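Local coordinates for protein probable N-acetyl-gamma-glutamyl-phosphate reductase, chloroplastic (Oryza sativa, PDB 2CVO) that probably catalyses the NADPH-dependent reductive dephosphorylation of N-acetylglutamyl 5-phosphate to N-acetylglutamate 5-semialdehyde, the third step of arginine biosynthesis from glutamate via acetylated intermediates, at residues L151-V154 / L155-E158; Q345-N348 / L349-L353. One frame throughout, in Å; residues are numbered along the deposited sequence.

Contact 1. Residues L151-V154 / L155-E158; sequences LTEV and LRNE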
ATOM      1  N   LEU A 151     -20.166  11.444 -23.004  1.00  8.38           N
ATOM      2  CA  LEU A 151     -18.954  12.202 -22.711  1.00  8.03           C
ATOM      3  C   LEU A 151     -19.410  13.657 -22.659  1.00  9.59           C
ATOM      4  O   LEU A 151     -19.383  14.377 -23.662  1.00 10.67           O
ATOM      5  CB  LEU A 151     -17.900  11.990 -23.799  1.00  7.83           C
ATOM      6  CG  LEU A 151     -16.505  12.542 -23.469  1.00  8.74           C
ATOM      7  CD1 LEU A 151     -16.034  12.013 -22.108  1.00  6.70           C
ATOM      8  CD2 LEU A 151     -15.534  12.143 -24.565  1.00  4.29           C
ATOM      9  N   THR A 152     -19.838  14.063 -21.466  1.00 10.17           N
ATOM     10  CA  THR A 152     -20.390  15.387 -21.194  1.00  8.92           C
ATOM     11  C   THR A 152     -19.830  16.588 -21.956  1.00 10.75           C
ATOM     12  O   THR A 152     -20.525  17.183 -22.786  1.00 11.07           O
ATOM     13  CB  THR A 152     -20.331  15.703 -19.677  1.00  9.38           C
ATOM     14  OG1 THR A 152     -20.723  14.547 -18.925  1.00  7.72           O
ATOM     15  CG2 THR A 152     -21.283  16.837 -19.338  1.00  5.65           C
ATOM     16  N   GLU A 153     -18.588  16.954 -21.665  1.00  9.21           N
ATOM     17  CA  GLU A 153     -17.962  18.102 -22.303  1.00 10.32           C
ATOM     18  C   GLU A 153     -17.914  18.055 -23.831  1.00 11.97           C
ATOM     19  O   GLU A 153     -17.832  19.096 -24.483  1.00 11.81           O
ATOM     20  CB  GLU A 153     -16.536  18.285 -21.769  1.00  9.59           C
ATOM     21  CG  GLU A 153     -16.426  18.760 -20.322  1.00  6.12           C
ATOM     22  CD  GLU A 153     -16.697  17.668 -19.294  1.00  8.05           C
ATOM     23  OE1 GLU A 153     -16.830  16.480 -19.675  1.00  3.67           O
ATOM     24  OE2 GLU A 153     -16.763  18.008 -18.091  1.00  6.31           O
ATOM     25  N   VAL A 154     -17.975  16.855 -24.400  1.00 11.85           N
ATOM     26  CA  VAL A 154     -17.888  16.692 -25.847  1.00 11.99           C
ATOM     27  C   VAL A 154     -19.223  16.637 -26.587  1.00 12.12           C
ATOM     28  O   VAL A 154     -19.331  17.117 -27.714  1.00 12.09           O
ATOM     29  CB  VAL A 154     -17.065  15.425 -26.191  1.00 11.29           C
ATOM     30  CG1 VAL A 154     -17.034  15.204 -27.693  1.00 12.78           C
ATOM     31  CG2 VAL A 154     -15.649  15.575 -25.657  1.00 10.07           C
ATOM     32  N   LEU A 155     -20.237  16.053 -25.963  1.00 12.10           N
ATOM     33  CA  LEU A 155     -21.541  15.947 -26.607  1.00 12.61           C
ATOM     34  C   LEU A 155     -22.640  16.557 -25.744  1.00 12.31           C
ATOM     35  O   LEU A 155     -23.763  16.057 -25.713  1.00 10.84           O
ATOM     36  CB  LEU A 155     -21.868  14.475 -26.898  1.00 13.35           C
ATOM     37  CG  LEU A 155     -20.922  13.686 -27.816  1.00 18.25           C
ATOM     38  CD1 LEU A 155     -19.693  13.230 -27.039  1.00 18.54           C
ATOM     39  CD2 LEU A 155     -21.648  12.466 -28.373  1.00 19.27           C
ATOM     40  N   ARG A 156     -22.314  17.650 -25.058  1.00 12.31           N
ATOM     41  CA  ARG A 156     -23.264  18.316 -24.175  1.00 13.47           C
ATOM     42  C   ARG A 156     -24.627  18.613 -24.797  1.00 16.25           C
ATOM     43  O   ARG A 156     -25.662  18.353 -24.175  1.00 14.62           O
ATOM     44  CB  ARG A 156     -22.654  19.610 -23.628  1.00 11.74           C
ATOM     45  CG  ARG A 156     -23.579  20.384 -22.705  1.00 12.06           C
ATOM     46  CD  ARG A 156     -22.883  21.579 -22.057  1.00 10.05           C
ATOM     47  NE  ARG A 156     -21.971  21.178 -20.987  1.00 11.97           N
ATOM     48  CZ  ARG A 156     -20.648  21.314 -21.022  1.00 10.75           C
ATOM     49  NH1 ARG A 156     -20.055  21.848 -22.080  1.00 12.58           N
ATOM     50  NH2 ARG A 156     -19.916  20.911 -19.994  1.00  8.70           N
ATOM     51  N   ASN A 157     -24.642  19.156 -26.010  1.00 17.50           N
ATOM     52  CA  ASN A 157     -25.917  19.474 -26.646  1.00 20.22           C
ATOM     53  C   ASN A 157     -26.771  18.236 -26.919  1.00 18.75           C
ATOM     54  O   ASN A 157     -27.983  18.269 -26.722  1.00 19.54           O
ATOM     55  CB  ASN A 157     -25.701  20.267 -27.941  1.00 23.26           C
ATOM     56  CG  ASN A 157     -27.013  20.718 -28.571  1.00 27.20           C
ATOM     57  OD1 ASN A 157     -27.640  19.979 -29.338  1.00 28.62           O
ATOM     58  ND2 ASN A 157     -27.448  21.927 -28.229  1.00 27.85           N
ATOM     59  N   GLU A 158     -26.150  17.147 -27.366  1.00 18.40           N
ATOM     60  CA  GLU A 158     -26.892  15.914 -27.632  1.00 19.80           C
ATOM     61  C   GLU A 158     -27.431  15.324 -26.330  1.00 19.43           C
ATOM     62  O   GLU A 158     -28.619  15.023 -26.206  1.00 19.30           O
ATOM     63  CB  GLU A 158     -25.999  14.868 -28.303  1.00 22.24           C
ATOM     64  CG  GLU A 158     -26.000  14.884 -29.822  1.00 29.63           C
ATOM     65  CD  GLU A 158     -25.005  15.862 -30.407  1.00 33.65           C
ATOM     66  OE1 GLU A 158     -24.896  15.917 -31.651  1.00 36.32           O
ATOM     67  OE2 GLU A 158     -24.330  16.573 -29.628  1.00 36.54           O
TER

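Contact 2. Residues Q345-N348 / L349-L353; sequences QNLN and LMMGL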
ATOM      1  N   GLN A 345     -23.166  13.874 -13.643  1.00 10.62           N
ATOM      2  CA  GLN A 345     -22.976  15.120 -14.374  1.00 10.36           C
ATOM      3  C   GLN A 345     -23.964  15.134 -15.538  1.00 10.17           C
ATOM      4  O   GLN A 345     -24.568  16.160 -15.848  1.00  8.96           O
ATOM      5  CB  GLN A 345     -21.547  15.201 -14.913  1.00 10.27           C
ATOM      6  CG  GLN A 345     -21.095  16.600 -15.301  1.00  9.28           C
ATOM      7  CD  GLN A 345     -19.711  16.599 -15.934  1.00 11.22           C
ATOM      8  OE1 GLN A 345     -18.886  15.730 -15.646  1.00  9.63           O
ATOM      9  NE2 GLN A 345     -19.447  17.582 -16.788  1.00  7.26           N
ATOM     10  N   ASN A 346     -24.134  13.979 -16.170  1.00 10.41           N
ATOM     11  CA  ASN A 346     -25.046  13.865 -17.298  1.00 11.20           C
ATOM     12  C   ASN A 346     -26.510  14.003 -16.896  1.00 11.88           C
ATOM     13  O   ASN A 346     -27.282  14.666 -17.591  1.00 13.25           O
ATOM     14  CB  ASN A 346     -24.812  12.542 -18.032  1.00  9.58           C
ATOM     15  CG  ASN A 346     -23.487  12.518 -18.761  1.00 10.57           C
ATOM     16  OD1 ASN A 346     -23.081  13.516 -19.360  1.00 10.29           O
ATOM     17  ND2 ASN A 346     -22.807  11.379 -18.726  1.00  8.06           N
ATOM     18  N   LEU A 347     -26.896  13.392 -15.779  1.00 10.92           N
ATOM     19  CA  LEU A 347     -28.279  13.493 -15.328  1.00 12.97           C
ATOM     20  C   LEU A 347     -28.617  14.932 -14.947  1.00 12.37           C
ATOM     21  O   LEU A 347     -29.742  15.381 -15.160  1.00 13.50           O
ATOM     22  CB  LEU A 347     -28.549  12.566 -14.136  1.00 11.38           C
ATOM     23  CG  LEU A 347     -30.030  12.519 -13.724  1.00 14.60           C
ATOM     24  CD1 LEU A 347     -30.865  12.142 -14.936  1.00 11.02           C
ATOM     25  CD2 LEU A 347     -30.258  11.516 -12.587  1.00 10.29           C
ATOM     26  N   ASN A 348     -27.657  15.654 -14.373  1.00 11.33           N
ATOM     27  CA  ASN A 348     -27.899  17.047 -14.010  1.00 12.65           C
ATOM     28  C   ASN A 348     -28.272  17.802 -15.284  1.00 14.55           C
ATOM     29  O   ASN A 348     -29.282  18.509 -15.339  1.00 13.75           O
ATOM     30  CB  ASN A 348     -26.647  17.689 -13.400  1.00 13.65           C
ATOM     31  CG  ASN A 348     -26.418  17.275 -11.958  1.00 14.30           C
ATOM     32  OD1 ASN A 348     -27.355  17.212 -11.163  1.00 16.24           O
ATOM     33  ND2 ASN A 348     -25.166  17.013 -11.606  1.00 12.42           N
ATOM     34  N   LEU A 349     -27.445  17.633 -16.309  1.00 13.12           N
ATOM     35  CA  LEU A 349     -27.657  18.281 -17.595  1.00 14.90           C
ATOM     36  C   LEU A 349     -29.021  17.920 -18.187  1.00 15.18           C
ATOM     37  O   LEU A 349     -29.746  18.785 -18.685  1.00 15.79           O
ATOM     38  CB  LEU A 349     -26.542  17.871 -18.560  1.00 13.41           C
ATOM     39  CG  LEU A 349     -26.613  18.409 -19.987  1.00 15.70           C
ATOM     40  CD1 LEU A 349     -26.563  19.932 -19.966  1.00 13.81           C
ATOM     41  CD2 LEU A 349     -25.450  17.838 -20.803  1.00 14.16           C
ATOM     42  N   MET A 350     -29.364  16.639 -18.126  1.00 15.74           N
ATOM     43  CA  MET A 350     -30.632  16.149 -18.654  1.00 16.16           C
ATOM     44  C   MET A 350     -31.838  16.684 -17.882  1.00 17.69           C
ATOM     45  O   MET A 350     -32.912  16.866 -18.456  1.00 18.28           O
ATOM     46  CB  MET A 350     -30.642  14.618 -18.625  1.00 14.86           C
ATOM     47  CG  MET A 350     -29.579  13.982 -19.514  1.00 13.64           C
ATOM     48  SD  MET A 350     -29.154  12.305 -19.013  1.00 13.64           S
ATOM     49  CE  MET A 350     -30.517  11.364 -19.726  1.00 12.99           C
ATOM     50  N   MET A 351     -31.660  16.934 -16.586  1.00 17.50           N
ATOM     51  CA  MET A 351     -32.743  17.439 -15.746  1.00 17.87           C
ATOM     52  C   MET A 351     -32.801  18.963 -15.694  1.00 17.67           C
ATOM     53  O   MET A 351     -33.672  19.529 -15.039  1.00 18.02           O
ATOM     54  CB  MET A 351     -32.612  16.900 -14.316  1.00 19.04           C
ATOM     55  CG  MET A 351     -32.606  15.386 -14.196  1.00 21.64           C
ATOM     56  SD  MET A 351     -34.033  14.590 -14.946  1.00 27.06           S
ATOM     57  CE  MET A 351     -35.337  15.082 -13.822  1.00 27.37           C
ATOM     58  N   GLY A 352     -31.871  19.628 -16.373  1.00 17.07           N
ATOM     59  CA  GLY A 352     -31.866  21.082 -16.371  1.00 16.49           C
ATOM     60  C   GLY A 352     -31.204  21.695 -15.150  1.00 17.75           C
ATOM     61  O   GLY A 352     -31.398  22.873 -14.853  1.00 17.41           O
ATOM     62  N   LEU A 353     -30.413  20.903 -14.434  1.00 17.20           N
ATOM     63  CA  LEU A 353     -29.733  21.408 -13.246  1.00 17.45           C
ATOM     64  C   LEU A 353     -28.287  21.731 -13.572  1.00 15.97           C
ATOM     65  O   LEU A 353     -27.728  21.209 -14.533  1.00 16.20           O
ATOM     66  CB  LEU A 353     -29.767  20.367 -12.124  1.00 16.79           C
ATOM     67  CG  LEU A 353     -31.139  19.901 -11.631  1.00 17.92           C
ATOM     68  CD1 LEU A 353     -30.953  18.888 -10.518  1.00 17.01           C
ATOM     69  CD2 LEU A 353     -31.943  21.096 -11.133  1.00 18.50           C
TER

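Contact 1. Residues L151-V154 / L155-E158
R156 reaches back over T152 and E153 in the opening turn of helix 152-161, the helix of the beta-alpha-beta crossover between strands 148-149 and 164-166 of the Rossmann-type parallel sheet. Its CB rests 3.3 Å from T152 O. With CG anti to the backbone N (chi1 179°), the chain runs on extended to CD and bends at chi3, which turns the guanidinium back so that T152 O lies over one of its faces. NE and NH1 form salt bridges with E355 and E290, while NH2 approaches E153 CG obliquely at 4.1 Å. The E153 carboxylate, its plane 80° from the guanidinium, instead pairs with K337. L155 carries the apolar contact: its CD1 presses tightly on V154 CG1 at 3.4 Å and meets L151 CB at 3.9 Å. Cut back to an alanine, L155 would lose CG and both methyls, which is likely to leave V154 CG1 and L151 CB without their apolar partner. L151 O holds the turn together, accepting the backbone N of V154 at 2.9 Å and that of L155 at 3.0 Å, the latter bond nearly in line with the carbonyl (C=O...N 162°).

Contact 2. Residues Q345-N348 / L349-L353
The flat carboxamide of N348 meets L353 at its oxygen end, the two side chains crossing at about a right angle: OD1 lies 4.0 Å from L353 CD1, with L353 CB close by. Both ends of this amide are anchored, OD1 by H46 NE2 and ND2 by T357 O, which should fix its rotation. At the backbone oxygen of N346, M350 N bonds at 2.9 Å and the M350 side chain curls alongside, with SD 3.3 Å from that oxygen. L347 and M351 lie side by side and point the same way, L347 CD1 against M351 CG at 3.8 Å; M351 CG sits beside its own backbone N (chi1 -58°), close to L347 O. That oxygen accepts M351 N in the last regular turn. Beyond it the helix closes in a Schellman motif: L353 N bonds to N348 O at 2.8 Å and G352 N to L349 O at 3.3 Å, with G352 at a positive phi of 82°. This end of helix 336-351 packs on the parallel sheet, L347, M351 and L353 against F49 of strand 49-55 and M350 against V116 of strand 114-117, while L349 faces R156 and R160 of helix 152-161.

Overall arrangement
Contacts 1 and 2, their centres 11 Å apart, join the start of helix 152-161 to the end of helix 336-351 in the same chain. Two probable hydrogen bonds link them directly: T152 OG1 to N346 OD1 at 2.6 Å and E153 OE2 to Q345 NE2 at 3.0 Å. Packing adds to these, the methyl L349 CD2 lying 3.4 Å from the backbone oxygen R156 O. These contacts join the last helix of the chain, 336-351, to the crossover helix of the nucleotide-binding sheet. Contact 1 is the nearer to the chemistry, the side chain of L151 lying about 10 Å from that of C170, the active-site residue by similarity; contact 2 lies away from the active site.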